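PDB 3L9A: peptidase C51 domain-containing protein from Streptococcus mutans, which is of unknown function, though the whole phage-associated protein carries a CHAP domain and probably cleaves peptidoglycan, this chain being its C-terminal domain. Local coordinates for residues A[17-22]-A[69-74]; A[28-33]-A[41-46]. All blocks are in the same frame, centred on the assembly; numbering follows the deposited sequence.

Contact 1 (A[17-22]-A[69-74])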
ATOM      1  N   SER A  17      13.827  19.093 -17.546  1.00  7.77           N
ATOM      2  CA  SER A  17      13.941  19.553 -18.927  1.00  7.56           C
ATOM      3  C   SER A  17      12.863  18.829 -19.721  1.00  7.29           C
ATOM      4  O   SER A  17      12.161  17.966 -19.191  1.00  7.42           O
ATOM      5  CB  SER A  17      15.330  19.224 -19.495  1.00  7.85           C
ATOM      6  OG  SER A  17      15.577  17.829 -19.442  1.00  9.72           O
ATOM      7  N   GLU A  18      12.736  19.189 -20.993  1.00  7.31           N
ATOM      8  CA  GLU A  18      11.808  18.553 -21.909  1.00  7.90           C
ATOM      9  C   GLU A  18      12.443  17.289 -22.488  1.00  7.27           C
ATOM     10  O   GLU A  18      13.578  17.325 -22.997  1.00  8.78           O
ATOM     11  CB  GLU A  18      11.443  19.542 -23.017  1.00  8.70           C
ATOM     12  CG  GLU A  18      10.473  18.999 -24.054  1.00  9.97           C
ATOM     13  CD  GLU A  18       9.845  20.086 -24.906  0.70 11.74           C
ATOM     14  OE1 GLU A  18       9.455  19.785 -26.044  0.70 11.93           O
ATOM     15  OE2 GLU A  18       9.733  21.248 -24.451  0.70 15.75           O
ATOM     16  N   TYR A  19      11.736  16.168 -22.375  1.00  6.44           N
ATOM     17  CA  TYR A  19      12.254  14.908 -22.888  1.00  6.16           C
ATOM     18  C   TYR A  19      11.154  13.883 -23.049  1.00  6.01           C
ATOM     19  O   TYR A  19      10.070  14.030 -22.481  1.00  6.28           O
ATOM     20  CB  TYR A  19      13.389  14.353 -22.010  1.00  6.64           C
ATOM     21  CG  TYR A  19      13.110  14.208 -20.532  1.00  6.53           C
ATOM     22  CD1 TYR A  19      12.293  13.184 -20.037  1.00  6.47           C
ATOM     23  CD2 TYR A  19      13.725  15.056 -19.615  1.00  6.62           C
ATOM     24  CE1 TYR A  19      12.083  13.025 -18.667  1.00  7.12           C
ATOM     25  CE2 TYR A  19      13.519  14.911 -18.243  1.00  6.48           C
ATOM     26  CZ  TYR A  19      12.699  13.884 -17.779  1.00  6.14           C
ATOM     27  OH  TYR A  19      12.500  13.702 -16.421  1.00  7.06           O
ATOM     28  N   THR A  20      11.454  12.840 -23.822  1.00  5.70           N
ATOM     29  CA  THR A  20      10.615  11.643 -23.844  1.00  5.76           C
ATOM     30  C   THR A  20      11.255  10.585 -22.965  1.00  5.84           C
ATOM     31  O   THR A  20      12.447  10.282 -23.109  1.00  6.24           O
ATOM     32  CB  THR A  20      10.486  11.080 -25.267  1.00  5.90           C
ATOM     33  OG1 THR A  20       9.883  12.080 -26.099  1.00  6.43           O
ATOM     34  CG2 THR A  20       9.633   9.815 -25.298  1.00  5.95           C
ATOM     35  N   PHE A  21      10.467  10.043 -22.037  1.00  5.44           N
ATOM     36  CA  PHE A  21      10.905   8.937 -21.199  1.00  5.77           C
ATOM     37  C   PHE A  21       9.872   7.827 -21.305  1.00  5.91           C
ATOM     38  O   PHE A  21       8.673   8.091 -21.228  1.00  6.16           O
ATOM     39  CB  PHE A  21      11.091   9.353 -19.732  1.00  6.62           C
ATOM     40  CG  PHE A  21      11.541   8.208 -18.873  1.00  5.82           C
ATOM     41  CD1 PHE A  21      12.883   7.825 -18.858  1.00  6.14           C
ATOM     42  CD2 PHE A  21      10.616   7.454 -18.151  1.00  6.69           C
ATOM     43  CE1 PHE A  21      13.295   6.729 -18.099  1.00  6.54           C
ATOM     44  CE2 PHE A  21      11.019   6.365 -17.412  1.00  7.12           C
ATOM     45  CZ  PHE A  21      12.358   6.001 -17.378  1.00  7.03           C
ATOM     46  N   ALA A  22      10.333   6.590 -21.516  1.00  6.61           N
ATOM     47  CA  ALA A  22       9.431   5.439 -21.642  1.00  7.31           C
ATOM     48  C   ALA A  22       8.310   5.713 -22.661  1.00  6.90           C
ATOM     49  O   ALA A  22       7.140   5.357 -22.456  1.00  7.60           O
ATOM     50  CB  ALA A  22       8.866   5.025 -20.273  1.00  8.84           C
ATOM     51  N   ALA A  69      17.514   9.852 -16.088  1.00  6.91           N
ATOM     52  CA  ALA A  69      18.199   8.864 -15.245  1.00  7.26           C
ATOM     53  C   ALA A  69      17.483   8.674 -13.912  1.00  7.21           C
ATOM     54  O   ALA A  69      17.433   7.563 -13.376  1.00  7.36           O
ATOM     55  CB  ALA A  69      19.658   9.250 -15.022  1.00  8.65           C
ATOM     56  N   PHE A  70      16.920   9.753 -13.374  1.00  6.89           N
ATOM     57  CA  PHE A  70      16.149   9.669 -12.140  1.00  6.57           C
ATOM     58  C   PHE A  70      14.872   8.845 -12.355  1.00  5.91           C
ATOM     59  O   PHE A  70      14.527   7.975 -11.540  1.00  5.72           O
ATOM     60  CB  PHE A  70      15.826  11.082 -11.642  1.00  7.01           C
ATOM     61  CG  PHE A  70      15.412  11.128 -10.193  1.00  6.73           C
ATOM     62  CD1 PHE A  70      14.084  10.968  -9.818  1.00  6.87           C
ATOM     63  CD2 PHE A  70      16.372  11.316  -9.201  1.00  8.31           C
ATOM     64  CE1 PHE A  70      13.716  10.999  -8.463  1.00  7.02           C
ATOM     65  CE2 PHE A  70      16.019  11.353  -7.850  1.00  8.48           C
ATOM     66  CZ  PHE A  70      14.697  11.188  -7.482  1.00  7.91           C
ATOM     67  N   LEU A  71      14.178   9.099 -13.462  1.00  5.42           N
ATOM     68  CA  LEU A  71      12.988   8.311 -13.766  1.00  5.34           C
ATOM     69  C   LEU A  71      13.326   6.833 -13.974  1.00  5.29           C
ATOM     70  O   LEU A  71      12.564   5.966 -13.572  1.00  5.50           O
ATOM     71  CB  LEU A  71      12.219   8.882 -14.960  1.00  5.76           C
ATOM     72  CG  LEU A  71      11.809  10.360 -14.888  1.00  5.53           C
ATOM     73  CD1 LEU A  71      10.841  10.695 -16.016  1.00  6.07           C
ATOM     74  CD2 LEU A  71      11.198  10.731 -13.546  1.00  5.51           C
ATOM     75  N   GLN A  72      14.487   6.552 -14.561  1.00  5.28           N
ATOM     76  CA  GLN A  72      14.911   5.170 -14.750  1.00  5.44           C
ATOM     77  C   GLN A  72      15.120   4.451 -13.417  1.00  5.07           C
ATOM     78  O   GLN A  72      14.802   3.274 -13.298  1.00  5.69           O
ATOM     79  CB  GLN A  72      16.162   5.100 -15.633  1.00  6.02           C
ATOM     80  CG  GLN A  72      16.628   3.662 -15.935  1.00  6.74           C
ATOM     81  CD  GLN A  72      15.585   2.844 -16.682  1.00  7.33           C
ATOM     82  OE1 GLN A  72      14.736   3.396 -17.383  1.00  8.87           O
ATOM     83  NE2 GLN A  72      15.646   1.519 -16.544  1.00  8.86           N
ATOM     84  N   ARG A  73      15.612   5.165 -12.403  1.00  5.21           N
ATOM     85  CA  ARG A  73      15.688   4.577 -11.069  1.00  5.73           C
ATOM     86  C   ARG A  73      14.300   4.220 -10.541  1.00  5.67           C
ATOM     87  O   ARG A  73      14.133   3.199  -9.890  1.00  5.46           O
ATOM     88  CB  ARG A  73      16.400   5.518 -10.105  1.00  6.37           C
ATOM     89  CG  ARG A  73      17.886   5.667 -10.323  1.00  8.17           C
ATOM     90  CD  ARG A  73      18.661   4.451  -9.806  1.00 10.57           C
ATOM     91  NE  ARG A  73      20.096   4.701  -9.929  1.00 11.08           N
ATOM     92  CZ  ARG A  73      20.977   3.894 -10.515  1.00  9.58           C
ATOM     93  NH1 ARG A  73      20.614   2.723 -11.026  1.00  9.50           N
ATOM     94  NH2 ARG A  73      22.251   4.263 -10.562  1.00 10.68           N
ATOM     95  N   ILE A  74      13.308   5.065 -10.808  1.00  5.39           N
ATOM     96  CA  ILE A  74      11.947   4.769 -10.394  1.00  5.85           C
ATOM     97  C   ILE A  74      11.466   3.467 -11.065  1.00  5.69           C
ATOM     98  O   ILE A  74      10.835   2.622 -10.422  1.00  6.03           O
ATOM     99  CB  ILE A  74      10.994   5.947 -10.673  1.00  5.52           C
ATOM    100  CG1 ILE A  74      11.415   7.178  -9.859  1.00  6.40           C
ATOM    101  CG2 ILE A  74       9.555   5.537 -10.358  1.00  6.29           C
ATOM    102  CD1 ILE A  74      10.647   8.438 -10.184  1.00  6.61           C
TER
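One face of the Phe21 ring is covered by Leu71, whose CB sits 3.6 Å from the ring centroid and only 9° off the ring normal, a CH-pi contact placed squarely over the middle of the ring. At the edge of the same ring, near its plane, the amide of Gln72 arrives: OE1 lies 3.5 Å from Phe21 CZ, and the ring and amide planes are turned 55° apart. Tyr19 is met differently, since Leu71 CD1 comes to the edge of its ring and touches CE1 at 3.7 Å and the hydroxyl OH at 3.5 Å. Leu71 thus serves both aromatics: CB meets the phenylalanine ring, while CD1 sits between the tyrosine and the base of Phe21. Phe21 reaches over to the helix because its CG stands opposite the backbone N (chi1 180°). Gln72, bent at chi2, folds its carbonyl oxygen back to the rim of that ring. No hydrogen bond links the two segments; the contact is apolar apart from the two polar ends, and Tyr19 OH is satisfied by the carbonyl of Ala66. Strand 19-21, which pairs with strand 24-26, thus packs alongside the N-terminal half of helix 68-78, with Phe21 also touching Val75 and meeting Phe82 edge-to-face. Beyond it, Leu71 continues onto Val13 and Phe82 of the five-stranded sheet.

Contact 2 (A[28-33]-A[41-46])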
ATOM      1  N   LYS A  28       9.383  20.437 -19.942  1.00  6.78           N
ATOM      2  CA  LYS A  28      10.141  20.882 -18.781  1.00  6.87           C
ATOM      3  C   LYS A  28       9.167  21.339 -17.693  1.00  6.51           C
ATOM      4  O   LYS A  28       8.181  22.006 -17.985  1.00  7.02           O
ATOM      5  CB  LYS A  28      11.070  22.031 -19.176  1.00  7.36           C
ATOM      6  CG  LYS A  28      11.898  22.582 -18.025  1.00  9.06           C
ATOM      7  CD  LYS A  28      12.915  23.628 -18.486  1.00 11.27           C
ATOM      8  CE  LYS A  28      13.624  24.247 -17.290  1.00 14.09           C
ATOM      9  NZ  LYS A  28      14.714  25.174 -17.696  0.70 16.53           N
ATOM     10  N   GLY A  29       9.437  20.975 -16.441  1.00  6.61           N
ATOM     11  CA  GLY A  29       8.581  21.400 -15.340  1.00  6.90           C
ATOM     12  C   GLY A  29       7.301  20.598 -15.200  1.00  6.38           C
ATOM     13  O   GLY A  29       6.405  20.993 -14.457  1.00  7.34           O
ATOM     14  N   ALA A  30       7.197  19.481 -15.919  1.00  6.12           N
ATOM     15  CA  ALA A  30       6.046  18.600 -15.784  1.00  5.66           C
ATOM     16  C   ALA A  30       6.060  17.978 -14.389  1.00  5.42           C
ATOM     17  O   ALA A  30       7.067  17.407 -13.960  1.00  5.73           O
ATOM     18  CB  ALA A  30       6.093  17.512 -16.834  1.00  5.77           C
ATOM     19  N   VAL A  31       4.947  18.095 -13.675  1.00  5.45           N
ATOM     20  CA  VAL A  31       4.787  17.448 -12.377  1.00  5.53           C
ATOM     21  C   VAL A  31       4.236  16.049 -12.615  1.00  5.27           C
ATOM     22  O   VAL A  31       3.160  15.883 -13.205  1.00  5.75           O
ATOM     23  CB  VAL A  31       3.872  18.267 -11.439  1.00  5.57           C
ATOM     24  CG1 VAL A  31       3.634  17.528 -10.132  1.00  6.36           C
ATOM     25  CG2 VAL A  31       4.487  19.656 -11.200  1.00  6.99           C
ATOM     26  N   LEU A  32       5.006  15.056 -12.174  1.00  4.91           N
ATOM     27  CA  LEU A  32       4.617  13.663 -12.322  1.00  5.20           C
ATOM     28  C   LEU A  32       4.215  13.098 -10.971  1.00  5.11           C
ATOM     29  O   LEU A  32       4.974  13.190  -9.993  1.00  5.63           O
ATOM     30  CB  LEU A  32       5.769  12.841 -12.904  1.00  5.65           C
ATOM     31  CG  LEU A  32       6.477  13.422 -14.125  1.00  6.20           C
ATOM     32  CD1 LEU A  32       7.486  12.424 -14.668  1.00  7.69           C
ATOM     33  CD2 LEU A  32       5.483  13.838 -15.213  1.00  7.78           C
ATOM     34  N   HIS A  33       3.000  12.565 -10.908  1.00  5.34           N
ATOM     35  CA  HIS A  33       2.529  11.851  -9.733  1.00  5.20           C
ATOM     36  C   HIS A  33       2.983  10.408  -9.854  1.00  5.33           C
ATOM     37  O   HIS A  33       2.655   9.733 -10.835  1.00  6.34           O
ATOM     38  CB  HIS A  33       1.008  11.895  -9.645  1.00  5.56           C
ATOM     39  CG  HIS A  33       0.468  11.232  -8.418  1.00  5.45           C
ATOM     40  ND1 HIS A  33      -0.072   9.963  -8.429  1.00  6.11           N
ATOM     41  CD2 HIS A  33       0.425  11.651  -7.128  1.00  5.90           C
ATOM     42  CE1 HIS A  33      -0.454   9.644  -7.199  1.00  7.02           C
ATOM     43  NE2 HIS A  33      -0.176  10.656  -6.394  1.00  6.48           N
ATOM     44  N   ALA A  41       2.958   6.123 -12.931  1.00  5.57           N
ATOM     45  CA  ALA A  41       3.278   7.548 -12.815  1.00  5.73           C
ATOM     46  C   ALA A  41       2.655   8.258 -13.998  1.00  5.84           C
ATOM     47  O   ALA A  41       2.633   7.725 -15.105  1.00  6.48           O
ATOM     48  CB  ALA A  41       4.781   7.780 -12.808  1.00  6.28           C
ATOM     49  N   PHE A  42       2.155   9.467 -13.783  1.00  5.60           N
ATOM     50  CA  PHE A  42       1.594  10.217 -14.899  1.00  5.33           C
ATOM     51  C   PHE A  42       1.748  11.712 -14.697  1.00  5.33           C
ATOM     52  O   PHE A  42       1.961  12.188 -13.586  1.00  5.46           O
ATOM     53  CB  PHE A  42       0.135   9.803 -15.205  1.00  6.08           C
ATOM     54  CG  PHE A  42      -0.906  10.372 -14.277  1.00  5.77           C
ATOM     55  CD1 PHE A  42      -1.791  11.343 -14.737  1.00  7.23           C
ATOM     56  CD2 PHE A  42      -1.065   9.879 -12.983  1.00  6.84           C
ATOM     57  CE1 PHE A  42      -2.790  11.848 -13.910  1.00  8.18           C
ATOM     58  CE2 PHE A  42      -2.058  10.390 -12.140  1.00  7.23           C
ATOM     59  CZ  PHE A  42      -2.928  11.368 -12.607  1.00  8.26           C
ATOM     60  N   TRP A  43       1.667  12.441 -15.806  1.00  5.21           N
ATOM     61  CA  TRP A  43       1.796  13.884 -15.828  1.00  5.30           C
ATOM     62  C   TRP A  43       0.462  14.506 -15.435  1.00  5.20           C
ATOM     63  O   TRP A  43      -0.526  14.384 -16.151  1.00  5.87           O
ATOM     64  CB  TRP A  43       2.222  14.289 -17.233  1.00  5.75           C
ATOM     65  CG  TRP A  43       2.491  15.746 -17.469  1.00  5.77           C
ATOM     66  CD1 TRP A  43       2.485  16.771 -16.548  1.00  6.09           C
ATOM     67  CD2 TRP A  43       2.842  16.336 -18.725  1.00  5.88           C
ATOM     68  NE1 TRP A  43       2.801  17.964 -17.174  1.00  6.13           N
ATOM     69  CE2 TRP A  43       3.021  17.720 -18.508  1.00  6.22           C
ATOM     70  CE3 TRP A  43       3.014  15.820 -20.021  1.00  6.14           C
ATOM     71  CZ2 TRP A  43       3.361  18.597 -19.545  1.00  6.34           C
ATOM     72  CZ3 TRP A  43       3.342  16.689 -21.045  1.00  6.64           C
ATOM     73  CH2 TRP A  43       3.512  18.060 -20.802  1.00  7.13           C
ATOM     74  N   VAL A  44       0.442  15.164 -14.277  1.00  5.30           N
ATOM     75  CA  VAL A  44      -0.778  15.789 -13.778  1.00  6.11           C
ATOM     76  C   VAL A  44      -0.901  17.222 -14.260  1.00  6.50           C
ATOM     77  O   VAL A  44       0.091  17.929 -14.370  1.00  7.63           O
ATOM     78  CB  VAL A  44      -0.874  15.752 -12.217  1.00  6.22           C
ATOM     79  CG1 VAL A  44      -1.047  14.324 -11.731  1.00  8.12           C
ATOM     80  CG2 VAL A  44       0.318  16.445 -11.533  1.00  7.64           C
ATOM     81  N   ILE A  45      -2.126  17.653 -14.529  1.00  6.26           N
ATOM     82  CA  ILE A  45      -2.380  19.077 -14.726  1.00  7.04           C
ATOM     83  C   ILE A  45      -2.481  19.760 -13.357  1.00  7.22           C
ATOM     84  O   ILE A  45      -2.648  19.091 -12.322  1.00  6.49           O
ATOM     85  CB  ILE A  45      -3.640  19.349 -15.592  1.00  7.36           C
ATOM     86  CG1 ILE A  45      -4.923  18.861 -14.905  1.00  7.87           C
ATOM     87  CG2 ILE A  45      -3.469  18.754 -16.992  1.00  8.66           C
ATOM     88  CD1 ILE A  45      -6.209  19.428 -15.522  1.00  9.56           C
ATOM     89  N   ALA A  46      -2.400  21.087 -13.340  1.00  7.52           N
ATOM     90  CA  ALA A  46      -2.372  21.804 -12.061  1.00  8.00           C
ATOM     91  C   ALA A  46      -3.554  21.460 -11.166  1.00  7.35           C
ATOM     92  O   ALA A  46      -3.388  21.260  -9.954  1.00  7.39           O
ATOM     93  CB  ALA A  46      -2.283  23.317 -12.281  1.00  9.02           C
TER
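With CG opposite its backbone N (chi1 -177°) and its indole turned to a chi2 of 5°, Trp43 runs alongside the N-terminal part of 28-33, and the methyl of Ala30 lies over one face of the indole. Ala30 CB lies 3.5 Å from the centroid of the five-membered ring, a CH-pi contact displaced toward the rim, and comes within 3.3 Å of Trp43 NE1. On the same side of the sheet Leu32 CD2 rests against the base of the tryptophan, 3.9 Å from Trp43 CB. Val44 has its CG2 between backbone N and carbonyl carbon, which brings that methyl to 3.8 Å from Val31 CG1. Its other methyl, CG1, packs on His33 CB and also covers one face of the Phe42 ring. The backbones pair as an antiparallel hairpin. His33 and Phe42 form a hydrogen-bonded pair, His33 N to Phe42 O at 2.9 Å and Phe42 N to His33 O at 3.0 Å, whereas Leu32 and Trp43 are a non-hydrogen-bonded pair. Val44 N to Val31 O, 3.0 Å, continues the pairing beyond the latter. A glycerol, probably from the crystallisation liquor, accepts hydrogen bonds from Trp43 NE1 and Val31 N and gives one to Val44 O. Strands 31-35 and 40-43 lie between strands 11-15 and 81-83 in the mixed sheet. Helix 46-55 packs on the face carrying His33 and Phe42, while Leu32 touches Val13 and Phe82.

Overall arrangement
From the N terminus the chain runs through strand 11-15 into strand 19-21, the first half of contact 1, turns into strand 24-26 and returns to the mixed sheet in strand 31-35. The hairpin closes almost at once in contact 2, with only a short connection between its halves. Helix 46-55 and strand 61-66 follow before helix 68-78 returns to strand 19-21, so contact 1 closes a long loop that wholly encloses contact 2. Their centres lie about 12 Å apart, yet the contacts touch where Leu71 CD1 packs against Leu32 CD1 (4.0 Å). Contact 2 builds the middle of the mixed sheet; contact 1 joins the two-stranded sheet to helix 68-78 on the mixed sheet's Leu32 face.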